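PDB 3S99: basic membrane lipoprotein from Brucella melitensis biovar Abortus, which binds adenine, probably also binds other purines such as guanine, and may be part of an ABC-type uptake system for them. Local coordinates for residues Trp42-Gln45 / His46-Arg50; Asp217-Ala220 / Ala221-Ala225. All blocks are in the same frame, centred on the assembly; numbering follows the deposited sequence.

Contact 1 and contact 2 reach the same adenine from the two lobes of the protein. Their centres lie about 17 Å apart, but their ligand-facing ends meet. The N of W42 is 3.2 Å from the O of D217, a probable hydrogen bond, and the two side chains approach to about 3 Å at their nearest atoms. W42 opens helix 42-57, and D217 lies in the loop ahead of helix 220-227. W42 offers a ring face to the purine, while D217 offers a carboxylate to its N1 side. The side chains of W42 and W191, both adenine-binding residues, are about 6 Å apart at their nearest atoms. S94 adds a hydrogen bond to adenine from its OG.

Contact 1: residues Trp42-Gln45 / His46-Arg50; sequences WTYQ and HDQAR. With ADE (adenine), chain T.
The W42 ring has the edge of H46 against one face and adenine over the other. On the adenine side, W42 NE1 lies 3.3 Å from ADE C2, and N1 of the purine sits above the indole, toward its rim. On the far side, NE2 of H46 comes within 3.2 Å of CZ2 of W42. This is an offset edge-to-face pair, with the imidazole and the five-membered indole ring at 72° to each other. W42 holds CG anti to its backbone N (chi1 172°), which swings the indole between ligand and histidine. Each ring is also tied by a polar atom: W42 NE1 bonds to T93 O, and H46 ND1 bonds to Y259 OH. W255 stacks on the H46 imidazole. W42 and H46 both lie in the first turns of helix 42-57. That helix follows strand 27-32 and leads to strand 61-66 in a beta-alpha-beta unit. The family has the type I periplasmic binding protein fold, and here the start of this helix faces the ligand. One turn on, Q48 lies over the face of the Y44 ring. Its CG is 3.6 Å from the ring centroid, a CH-pi contact, and its amide is stacked on the ring, the two planes 4° apart. Each backbone N from H46 to A49 donates to the O four residues earlier, as D47 N does to T43 O at 2.9 Å. R50 forms a salt bridge with D47: its NE, at 2.8 Å, and its NH2 both donate to D47 OD1 from the same face of the carboxylate. The same oxygen bonds to Y33 OH.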
ATOM      1  N   TRP A  42       4.175   6.965   1.032  1.00 14.70           N
ATOM      2  CA  TRP A  42       4.418   5.722   1.761  1.00 14.25           C
ATOM      3  C   TRP A  42       5.301   5.910   2.967  1.00 14.46           C
ATOM      4  O   TRP A  42       4.939   5.518   4.058  1.00 14.76           O
ATOM      5  CB  TRP A  42       5.093   4.702   0.839  1.00 14.93           C
ATOM      6  CG  TRP A  42       5.550   3.459   1.551  1.00 14.11           C
ATOM      7  CD1 TRP A  42       6.797   3.188   2.058  1.00 16.62           C
ATOM      8  CD2 TRP A  42       4.733   2.337   1.861  1.00 13.01           C
ATOM      9  NE1 TRP A  42       6.810   1.918   2.628  1.00 14.51           N
ATOM     10  CE2 TRP A  42       5.543   1.393   2.542  1.00 14.19           C
ATOM     11  CE3 TRP A  42       3.398   2.016   1.587  1.00 12.99           C
ATOM     12  CZ2 TRP A  42       5.048   0.147   2.970  1.00 13.24           C
ATOM     13  CZ3 TRP A  42       2.887   0.795   2.059  1.00 13.80           C
ATOM     14  CH2 TRP A  42       3.715  -0.126   2.733  1.00 13.54           C
ATOM     15  N   THR A  43       6.501   6.461   2.784  1.00 15.40           N
ATOM     16  CA  THR A  43       7.411   6.589   3.929  1.00 15.12           C
ATOM     17  C   THR A  43       6.870   7.642   4.918  1.00 16.34           C
ATOM     18  O   THR A  43       6.945   7.492   6.151  1.00 15.73           O
ATOM     19  CB  THR A  43       8.837   6.886   3.488  1.00 16.70           C
ATOM     20  OG1 THR A  43       9.408   5.674   2.957  1.00 17.51           O
ATOM     21  CG2 THR A  43       9.683   7.387   4.685  1.00 15.15           C
ATOM     22  N   TYR A  44       6.273   8.689   4.366  1.00 17.19           N
ATOM     23  CA  TYR A  44       5.669   9.748   5.170  1.00 18.71           C
ATOM     24  C   TYR A  44       4.618   9.186   6.149  1.00 18.24           C
ATOM     25  O   TYR A  44       4.611   9.547   7.314  1.00 17.81           O
ATOM     26  CB  TYR A  44       5.024  10.753   4.230  1.00 18.38           C
ATOM     27  CG  TYR A  44       4.211  11.825   4.894  1.00 22.44           C
ATOM     28  CD1 TYR A  44       4.831  12.870   5.575  1.00 24.17           C
ATOM     29  CD2 TYR A  44       2.812  11.830   4.806  1.00 20.97           C
ATOM     30  CE1 TYR A  44       4.067  13.902   6.169  1.00 26.26           C
ATOM     31  CE2 TYR A  44       2.048  12.850   5.396  1.00 21.92           C
ATOM     32  CZ  TYR A  44       2.679  13.868   6.062  1.00 23.77           C
ATOM     33  OH  TYR A  44       1.951  14.844   6.663  1.00 23.23           O
ATOM     34  N   GLN A  45       3.720   8.332   5.649  1.00 18.92           N
ATOM     35  CA  GLN A  45       2.716   7.676   6.490  1.00 18.63           C
ATOM     36  C   GLN A  45       3.357   6.819   7.577  1.00 18.08           C
ATOM     37  O   GLN A  45       2.905   6.818   8.711  1.00 17.92           O
ATOM     38  CB  GLN A  45       1.806   6.760   5.676  1.00 18.62           C
ATOM     39  CG  GLN A  45       0.487   7.283   5.181  1.00 21.17           C
ATOM     40  CD  GLN A  45      -0.301   8.196   6.097  1.00 21.16           C
ATOM     41  OE1 GLN A  45      -0.219   9.401   5.961  1.00 23.45           O
ATOM     42  NE2 GLN A  45      -1.106   7.629   6.977  1.00 22.20           N
ATOM     43  N   HIS A  46       4.415   6.078   7.244  1.00 17.84           N
ATOM     44  CA  HIS A  46       5.163   5.395   8.303  1.00 16.42           C
ATOM     45  C   HIS A  46       5.689   6.355   9.362  1.00 16.56           C
ATOM     46  O   HIS A  46       5.562   6.096  10.562  1.00 14.89           O
ATOM     47  CB  HIS A  46       6.270   4.512   7.732  1.00 16.27           C
ATOM     48  CG  HIS A  46       5.765   3.259   7.093  1.00 15.96           C
ATOM     49  ND1 HIS A  46       5.225   2.209   7.827  1.00 13.96           N
ATOM     50  CD2 HIS A  46       5.725   2.877   5.793  1.00 15.22           C
ATOM     51  CE1 HIS A  46       4.896   1.238   6.995  1.00 15.50           C
ATOM     52  NE2 HIS A  46       5.167   1.624   5.755  1.00 13.59           N
ATOM     53  N   ASP A  47       6.237   7.495   8.928  1.00 17.52           N
ATOM     54  CA  ASP A  47       6.878   8.406   9.841  1.00 17.02           C
ATOM     55  C   ASP A  47       5.838   9.199  10.616  1.00 18.37           C
ATOM     56  O   ASP A  47       6.084   9.537  11.762  1.00 17.05           O
ATOM     57  CB  ASP A  47       7.779   9.365   9.077  1.00 18.38           C
ATOM     58  CG  ASP A  47       8.752  10.104   9.967  1.00 17.08           C
ATOM     59  OD1 ASP A  47       9.660   9.460  10.579  1.00 18.91           O
ATOM     60  OD2 ASP A  47       8.628  11.331  10.025  1.00 17.51           O
ATOM     61  N   GLN A  48       4.690   9.495  10.006  1.00 18.51           N
ATOM     62  CA  GLN A  48       3.588  10.126  10.758  1.00 19.79           C
ATOM     63  C   GLN A  48       3.081   9.166  11.830  1.00 18.77           C
ATOM     64  O   GLN A  48       2.628   9.592  12.875  1.00 20.00           O
ATOM     65  CB  GLN A  48       2.439  10.572   9.838  1.00 20.42           C
ATOM     66  CG  GLN A  48       2.832  11.673   8.882  1.00 22.31           C
ATOM     67  CD  GLN A  48       2.977  12.992   9.591  1.00 25.42           C
ATOM     68  OE1 GLN A  48       4.081  13.446   9.875  1.00 27.66           O
ATOM     69  NE2 GLN A  48       1.862  13.601   9.895  1.00 26.58           N
ATOM     70  N   ALA A  49       3.155   7.873  11.566  1.00 17.70           N
ATOM     71  CA  ALA A  49       2.770   6.835  12.549  1.00 16.61           C
ATOM     72  C   ALA A  49       3.841   6.713  13.635  1.00 17.14           C
ATOM     73  O   ALA A  49       3.534   6.537  14.838  1.00 18.12           O
ATOM     74  CB  ALA A  49       2.524   5.497  11.830  1.00 14.50           C
ATOM     75  N   ARG A  50       5.109   6.883  13.267  1.00 16.57           N
ATOM     76  CA  ARG A  50       6.152   6.997  14.296  1.00 16.88           C
ATOM     77  C   ARG A  50       5.829   8.163  15.244  1.00 18.64           C
ATOM     78  O   ARG A  50       5.919   8.021  16.451  1.00 17.31           O
ATOM     79  CB  ARG A  50       7.518   7.212  13.684  1.00 16.68           C
ATOM     80  CG  ARG A  50       8.656   7.245  14.663  1.00 16.07           C
ATOM     81  CD  ARG A  50       9.999   7.646  13.991  1.00 16.57           C
ATOM     82  NE  ARG A  50       9.898   8.968  13.352  1.00 17.34           N
ATOM     83  CZ  ARG A  50       9.886  10.139  13.985  1.00 20.22           C
ATOM     84  NH1 ARG A  50      10.016  10.221  15.307  1.00 18.71           N
ATOM     85  NH2 ARG A  50       9.754  11.262  13.277  1.00 23.59           N
TER
HETATM   86  N9  ADE T 400       6.647  -2.487   0.578  1.00 15.21           N
HETATM   87  C8  ADE T 400       5.375  -2.978   0.378  1.00 17.36           C
HETATM   88  N7  ADE T 400       4.542  -2.138  -0.186  1.00 17.16           N
HETATM   89  C5  ADE T 400       5.383  -1.032  -0.354  1.00 17.93           C
HETATM   90  C6  ADE T 400       5.100   0.187  -0.904  1.00 19.18           C
HETATM   91  N6  ADE T 400       3.841   0.385  -1.323  1.00 15.52           N
HETATM   92  N1  ADE T 400       6.105   1.122  -0.955  1.00 18.08           N
HETATM   93  C2  ADE T 400       7.320   0.795  -0.483  1.00 19.72           C
HETATM   94  N3  ADE T 400       7.713  -0.353   0.068  1.00 18.95           N
HETATM   95  C4  ADE T 400       6.669  -1.214   0.092  1.00 16.70           C

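Contact 2: residues Asp217-Ala220 / Ala221-Ala225; sequences DSTA and AIQVA. With ADE (adenine), chain T.
Q223 lies across the carbonyl of T219, one turn earlier in the chain. Its CB is 3.8 Å from T219 O, and CG comes closer to that oxygen, at 3.5 Å. The chain is extended beyond CG, which carries CD past the carbonyl and brings OE1 to 3.5 Å from T219 OG1. T219 OG1 can meet the amide end because it stands between its own backbone N and carbonyl carbon (chi1 49°). T219 holds the N-cap position of the helix, but its side chain makes no capping bond. Its carbonyl accepts from the backbone N of Q223, with an N-H...O angle of 159°. The methyl CG2 of I222 also packs on T219 O. In the next pair, V224 N donates to A220 O, and the V224 methyl CG2 rests near the same oxygen. Ahead of the cap, S218 OG accepts from A220 N at 3.0 Å, forming an ST turn; E197 OE1 is a further partner of that hydroxyl. A water joins S218 O to the amide N of I222, 2.8 Å from that N. This amide in the first turn thus has a polar partner in the water. A221 and V224 pack against A201 of helix 194-206. Two residues before the cap, D217 OD1 comes within 2.7 Å of N1 of adenine, and OD2 lies near C2. Strand 211-214, this loop and helix 220-227 lead on to the parallel strand 231-236. A binding loop between strand and helix is typical of the type I periplasmic binding protein fold, and here it supplies the aspartate of the adenine pocket.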
ATOM      1  N   ASP A 217       5.650   5.544  -4.309  1.00 16.60           N
ATOM      2  CA  ASP A 217       5.622   6.106  -2.946  1.00 16.73           C
ATOM      3  C   ASP A 217       5.401   7.609  -2.844  1.00 17.51           C
ATOM      4  O   ASP A 217       5.073   8.114  -1.769  1.00 16.44           O
ATOM      5  CB  ASP A 217       6.942   5.743  -2.234  1.00 16.92           C
ATOM      6  CG  ASP A 217       7.054   4.241  -1.912  1.00 17.97           C
ATOM      7  OD1 ASP A 217       6.064   3.493  -2.184  1.00 19.65           O
ATOM      8  OD2 ASP A 217       8.120   3.815  -1.347  1.00 19.34           O
ATOM      9  N   SER A 218       5.592   8.339  -3.944  1.00 18.61           N
ATOM     10  CA  SER A 218       5.716   9.789  -3.833  1.00 20.06           C
ATOM     11  C   SER A 218       4.525  10.537  -4.403  1.00 19.80           C
ATOM     12  O   SER A 218       3.680   9.963  -5.094  1.00 20.56           O
ATOM     13  CB  SER A 218       7.003  10.300  -4.517  1.00 20.87           C
ATOM     14  OG  SER A 218       6.752  10.561  -5.878  1.00 20.81           O
ATOM     15  N   THR A 219       4.495  11.828  -4.123  1.00 20.49           N
ATOM     16  CA  THR A 219       3.510  12.747  -4.719  1.00 21.67           C
ATOM     17  C   THR A 219       3.859  13.246  -6.133  1.00 22.28           C
ATOM     18  O   THR A 219       3.161  14.127  -6.637  1.00 21.62           O
ATOM     19  CB  THR A 219       3.358  14.011  -3.885  1.00 22.36           C
ATOM     20  OG1 THR A 219       4.663  14.522  -3.608  1.00 22.63           O
ATOM     21  CG2 THR A 219       2.638  13.722  -2.585  1.00 21.33           C
ATOM     22  N   ALA A 220       4.934  12.732  -6.751  1.00 22.28           N
ATOM     23  CA  ALA A 220       5.367  13.254  -8.080  1.00 23.23           C
ATOM     24  C   ALA A 220       4.258  13.152  -9.140  1.00 22.76           C
ATOM     25  O   ALA A 220       3.938  14.140  -9.807  1.00 23.89           O
ATOM     26  CB  ALA A 220       6.611  12.559  -8.560  1.00 23.82           C
ATOM     27  N   ALA A 221       3.646  11.981  -9.276  1.00 21.55           N
ATOM     28  CA  ALA A 221       2.619  11.776 -10.322  1.00 21.14           C
ATOM     29  C   ALA A 221       1.357  12.589 -10.085  1.00 21.47           C
ATOM     30  O   ALA A 221       0.800  13.135 -11.040  1.00 21.34           O
ATOM     31  CB  ALA A 221       2.271  10.305 -10.504  1.00 20.09           C
ATOM     32  N   ILE A 222       0.912  12.695  -8.831  1.00 20.99           N
ATOM     33  CA  ILE A 222      -0.323  13.427  -8.560  1.00 21.74           C
ATOM     34  C   ILE A 222      -0.205  14.916  -8.806  1.00 22.97           C
ATOM     35  O   ILE A 222      -1.179  15.540  -9.192  1.00 23.70           O
ATOM     36  CB  ILE A 222      -0.895  13.173  -7.121  1.00 21.08           C
ATOM     37  CG1 ILE A 222      -2.415  13.401  -7.134  1.00 21.18           C
ATOM     38  CG2 ILE A 222      -0.180  14.006  -6.068  1.00 21.53           C
ATOM     39  CD1 ILE A 222      -3.151  13.005  -5.870  1.00 18.51           C
ATOM     40  N   GLN A 223       0.981  15.483  -8.593  1.00 24.60           N
ATOM     41  CA  GLN A 223       1.214  16.886  -8.929  1.00 26.37           C
ATOM     42  C   GLN A 223       1.239  17.051 -10.437  1.00 26.25           C
ATOM     43  O   GLN A 223       0.726  18.045 -10.942  1.00 27.75           O
ATOM     44  CB  GLN A 223       2.527  17.419  -8.321  1.00 27.63           C
ATOM     45  CG  GLN A 223       2.495  17.561  -6.785  1.00 29.96           C
ATOM     46  CD  GLN A 223       3.793  18.130  -6.211  1.00 33.32           C
ATOM     47  OE1 GLN A 223       4.626  17.394  -5.672  1.00 36.84           O
ATOM     48  NE2 GLN A 223       3.967  19.432  -6.329  1.00 33.08           N
ATOM     49  N   VAL A 224       1.843  16.106 -11.162  1.00 25.06           N
ATOM     50  CA  VAL A 224       1.809  16.182 -12.632  1.00 24.85           C
ATOM     51  C   VAL A 224       0.356  16.157 -13.099  1.00 25.54           C
ATOM     52  O   VAL A 224      -0.069  16.999 -13.908  1.00 24.71           O
ATOM     53  CB  VAL A 224       2.549  15.019 -13.302  1.00 24.40           C
ATOM     54  CG1 VAL A 224       2.204  14.973 -14.779  1.00 24.49           C
ATOM     55  CG2 VAL A 224       4.103  15.128 -13.076  1.00 25.09           C
ATOM     56  N   ALA A 225      -0.408  15.187 -12.587  1.00 24.25           N
ATOM     57  CA  ALA A 225      -1.822  15.084 -12.936  1.00 25.19           C
ATOM     58  C   ALA A 225      -2.538  16.398 -12.601  1.00 27.15           C
ATOM     59  O   ALA A 225      -3.293  16.915 -13.413  1.00 28.25           O
ATOM     60  CB  ALA A 225      -2.480  13.895 -12.219  1.00 23.29           C
TER
HETATM   61  N9  ADE T 400       6.647  -2.487   0.578  1.00 15.21           N
HETATM   62  C8  ADE T 400       5.375  -2.978   0.378  1.00 17.36           C
HETATM   63  N7  ADE T 400       4.542  -2.138  -0.186  1.00 17.16           N
HETATM   64  C5  ADE T 400       5.383  -1.032  -0.354  1.00 17.93           C
HETATM   65  C6  ADE T 400       5.100   0.187  -0.904  1.00 19.18           C
HETATM   66  N6  ADE T 400       3.841   0.385  -1.323  1.00 15.52           N
HETATM   67  N1  ADE T 400       6.105   1.122  -0.955  1.00 18.08           N
HETATM   68  C2  ADE T 400       7.320   0.795  -0.483  1.00 19.72           C
HETATM   69  N3  ADE T 400       7.713  -0.353   0.068  1.00 18.95           N
HETATM   70  C4  ADE T 400       6.669  -1.214   0.092  1.00 16.70           C
HETATM   71  O   HOH W   1       1.740  10.913  -6.819  1.00 19.95           O